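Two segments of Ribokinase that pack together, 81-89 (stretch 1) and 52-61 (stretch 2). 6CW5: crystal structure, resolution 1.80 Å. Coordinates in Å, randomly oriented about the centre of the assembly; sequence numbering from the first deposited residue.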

# COMPACT_ATOMS: atom_id res chain seq x y z
N GLU A 81 11.80 5.69 -22.65
CA GLU A 81 13.03 5.85 -23.44
C GLU A 81 13.68 7.21 -23.21
O GLU A 81 14.91 7.31 -23.24
CB GLU A 81 12.71 5.64 -24.91
CG GLU A 81 12.14 4.27 -25.16
CD GLU A 81 11.82 4.03 -26.61
OE1 GLU A 81 11.47 5.00 -27.32
OE2 GLU A 81 11.93 2.86 -27.04
N MET A 82 12.88 8.26 -23.00
CA MET A 82 13.44 9.56 -22.64
C MET A 82 14.15 9.49 -21.30
O MET A 82 15.25 10.02 -21.13
CB MET A 82 12.33 10.62 -22.57
CG MET A 82 11.75 11.07 -23.88
SD MET A 82 10.55 12.41 -23.58
CE MET A 82 11.59 13.62 -22.75
N LEU A 83 13.50 8.87 -20.31
CA LEU A 83 14.12 8.71 -19.00
C LEU A 83 15.45 7.98 -19.13
O LEU A 83 16.47 8.41 -18.58
CB LEU A 83 13.17 7.95 -18.07
CG LEU A 83 11.96 8.73 -17.58
CD1 LEU A 83 10.89 7.74 -17.09
CD2 LEU A 83 12.38 9.70 -16.46
N GLU A 84 15.46 6.88 -19.88
CA GLU A 84 16.70 6.13 -20.05
C GLU A 84 17.77 6.97 -20.74
O GLU A 84 18.96 6.89 -20.38
CB GLU A 84 16.43 4.84 -20.83
CG GLU A 84 15.56 3.88 -20.03
CD GLU A 84 14.89 2.80 -20.86
OE1 GLU A 84 14.89 2.92 -22.10
OE2 GLU A 84 14.36 1.83 -20.27
N SER A 85 17.39 7.78 -21.73
CA SER A 85 18.42 8.56 -22.40
C SER A 85 19.01 9.62 -21.48
O SER A 85 20.12 10.08 -21.72
CB SER A 85 17.88 9.20 -23.69
OG SER A 85 17.04 10.29 -23.38
N ALA A 86 18.29 10.01 -20.43
CA ALA A 86 18.84 10.95 -19.47
C ALA A 86 19.66 10.29 -18.36
O ALA A 86 20.25 11.00 -17.55
CB ALA A 86 17.72 11.78 -18.84
N GLY A 87 19.71 8.97 -18.31
CA GLY A 87 20.46 8.27 -17.28
C GLY A 87 19.63 7.74 -16.13
O GLY A 87 20.20 7.17 -15.20
N VAL A 88 18.31 7.91 -16.18
CA VAL A 88 17.43 7.39 -15.13
C VAL A 88 17.30 5.88 -15.28
O VAL A 88 16.98 5.38 -16.36
CB VAL A 88 16.05 8.06 -15.20
CG1 VAL A 88 15.10 7.49 -14.15
CG2 VAL A 88 16.20 9.57 -15.06
N GLY A 89 17.54 5.15 -14.19
CA GLY A 89 17.38 3.71 -14.24
C GLY A 89 15.92 3.33 -14.27
O GLY A 89 15.09 3.90 -13.56
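Stretch 2, residues 52-61: GANQAFAVAR

Stretch 2 is helical throughout, and its axis runs nearly parallel to that of helix 81-85, in the same N-to-C direction, with a crossing angle of 19° and a closest approach of 10.2 Å. Leu83 lies opposite Phe57, their CA atoms 6.4 Å apart. No hydrogen bond joins the two stretches; the contact rests on packing.

Apolar side chains make five of the contacts. The aromatic ring of Phe57 (chi1 t) reaches Ala86, where its CE1 lies 3.3 Å from Ala86 CB, a close approach that the small alanine side chain permits. Leu83 CD2 meets the ring edge at Phe57 CD1 (4.3 Å) and also reaches Ala53 CB (4.2 Å); Leu83 CB points sideways, but the length of leucine carries a methyl group to both. Beyond the helix, Val88 points toward stretch 2 and spans one turn of it: CG1 is 4.0 Å from Ala56 CB, and CG2 is 3.6 Å from Ala60 CB. Short alanines let the branched valine come close to the helix.

Backbone carbonyls add further van der Waals contacts: Met82 O to Phe57 CE1, 3.9 Å, and Ala86 O to Ala60 CB, 3.5 Å.

Gly87, with phi 100°, forms a Schellman turn that leads the chain to Val88; a CB here would jam against the preceding carbonyl. Val88 N bonds back to Leu83 O (3.1 Å).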

# COMPACT_ATOMS: atom_id res chain seq x y z
N GLY A 52 6.71 11.68 -10.53
CA GLY A 52 7.86 10.80 -10.39
C GLY A 52 8.86 10.95 -11.52
O GLY A 52 10.06 11.11 -11.29
N ALA A 53 8.39 10.91 -12.76
CA ALA A 53 9.31 11.04 -13.89
C ALA A 53 10.00 12.40 -13.92
O ALA A 53 11.21 12.49 -14.22
CB ALA A 53 8.55 10.80 -15.20
N ASN A 54 9.25 13.48 -13.69
CA ASN A 54 9.83 14.83 -13.69
C ASN A 54 10.94 14.94 -12.67
O ASN A 54 12.02 15.47 -12.96
CB ASN A 54 8.77 15.90 -13.35
CG ASN A 54 7.79 16.17 -14.47
OD1 ASN A 54 7.99 15.77 -15.60
ND2 ASN A 54 6.71 16.87 -14.13
N GLN A 55 10.67 14.48 -11.45
CA GLN A 55 11.65 14.61 -10.38
C GLN A 55 12.84 13.68 -10.63
O GLN A 55 13.99 14.06 -10.39
CB GLN A 55 10.98 14.35 -9.02
CG GLN A 55 10.07 15.52 -8.66
CD GLN A 55 9.31 15.37 -7.32
OE1 GLN A 55 9.65 14.56 -6.46
NE2 GLN A 55 8.24 16.16 -7.18
N ALA A 56 12.60 12.47 -11.16
CA ALA A 56 13.72 11.59 -11.48
C ALA A 56 14.59 12.19 -12.58
O ALA A 56 15.83 12.12 -12.52
CB ALA A 56 13.20 10.21 -11.92
N PHE A 57 13.95 12.73 -13.61
CA PHE A 57 14.66 13.39 -14.70
C PHE A 57 15.55 14.52 -14.18
O PHE A 57 16.67 14.72 -14.66
CB PHE A 57 13.64 13.92 -15.69
CG PHE A 57 14.20 14.19 -17.03
CD1 PHE A 57 14.39 13.16 -17.94
CD2 PHE A 57 14.53 15.49 -17.41
CE1 PHE A 57 14.90 13.42 -19.21
CE2 PHE A 57 15.06 15.75 -18.66
CZ PHE A 57 15.24 14.72 -19.56
N ALA A 58 15.04 15.28 -13.21
CA ALA A 58 15.81 16.39 -12.65
C ALA A 58 16.97 15.89 -11.80
O ALA A 58 18.06 16.46 -11.85
CB ALA A 58 14.89 17.31 -11.83
N VAL A 59 16.77 14.81 -11.03
CA VAL A 59 17.91 14.25 -10.30
C VAL A 59 19.00 13.88 -11.28
O VAL A 59 20.17 14.21 -11.10
CB VAL A 59 17.49 13.04 -9.44
CG1 VAL A 59 18.72 12.40 -8.77
CG2 VAL A 59 16.48 13.45 -8.37
N ALA A 60 18.62 13.20 -12.37
CA ALA A 60 19.59 12.76 -13.37
C ALA A 60 20.26 13.95 -14.05
O ALA A 60 21.48 13.96 -14.24
CB ALA A 60 18.90 11.86 -14.39
N ARG A 61 19.47 14.94 -14.46
CA ARG A 61 20.08 16.09 -15.13
C ARG A 61 21.01 16.85 -14.20
O ARG A 61 21.99 17.44 -14.66
CB ARG A 61 19.00 17.02 -15.68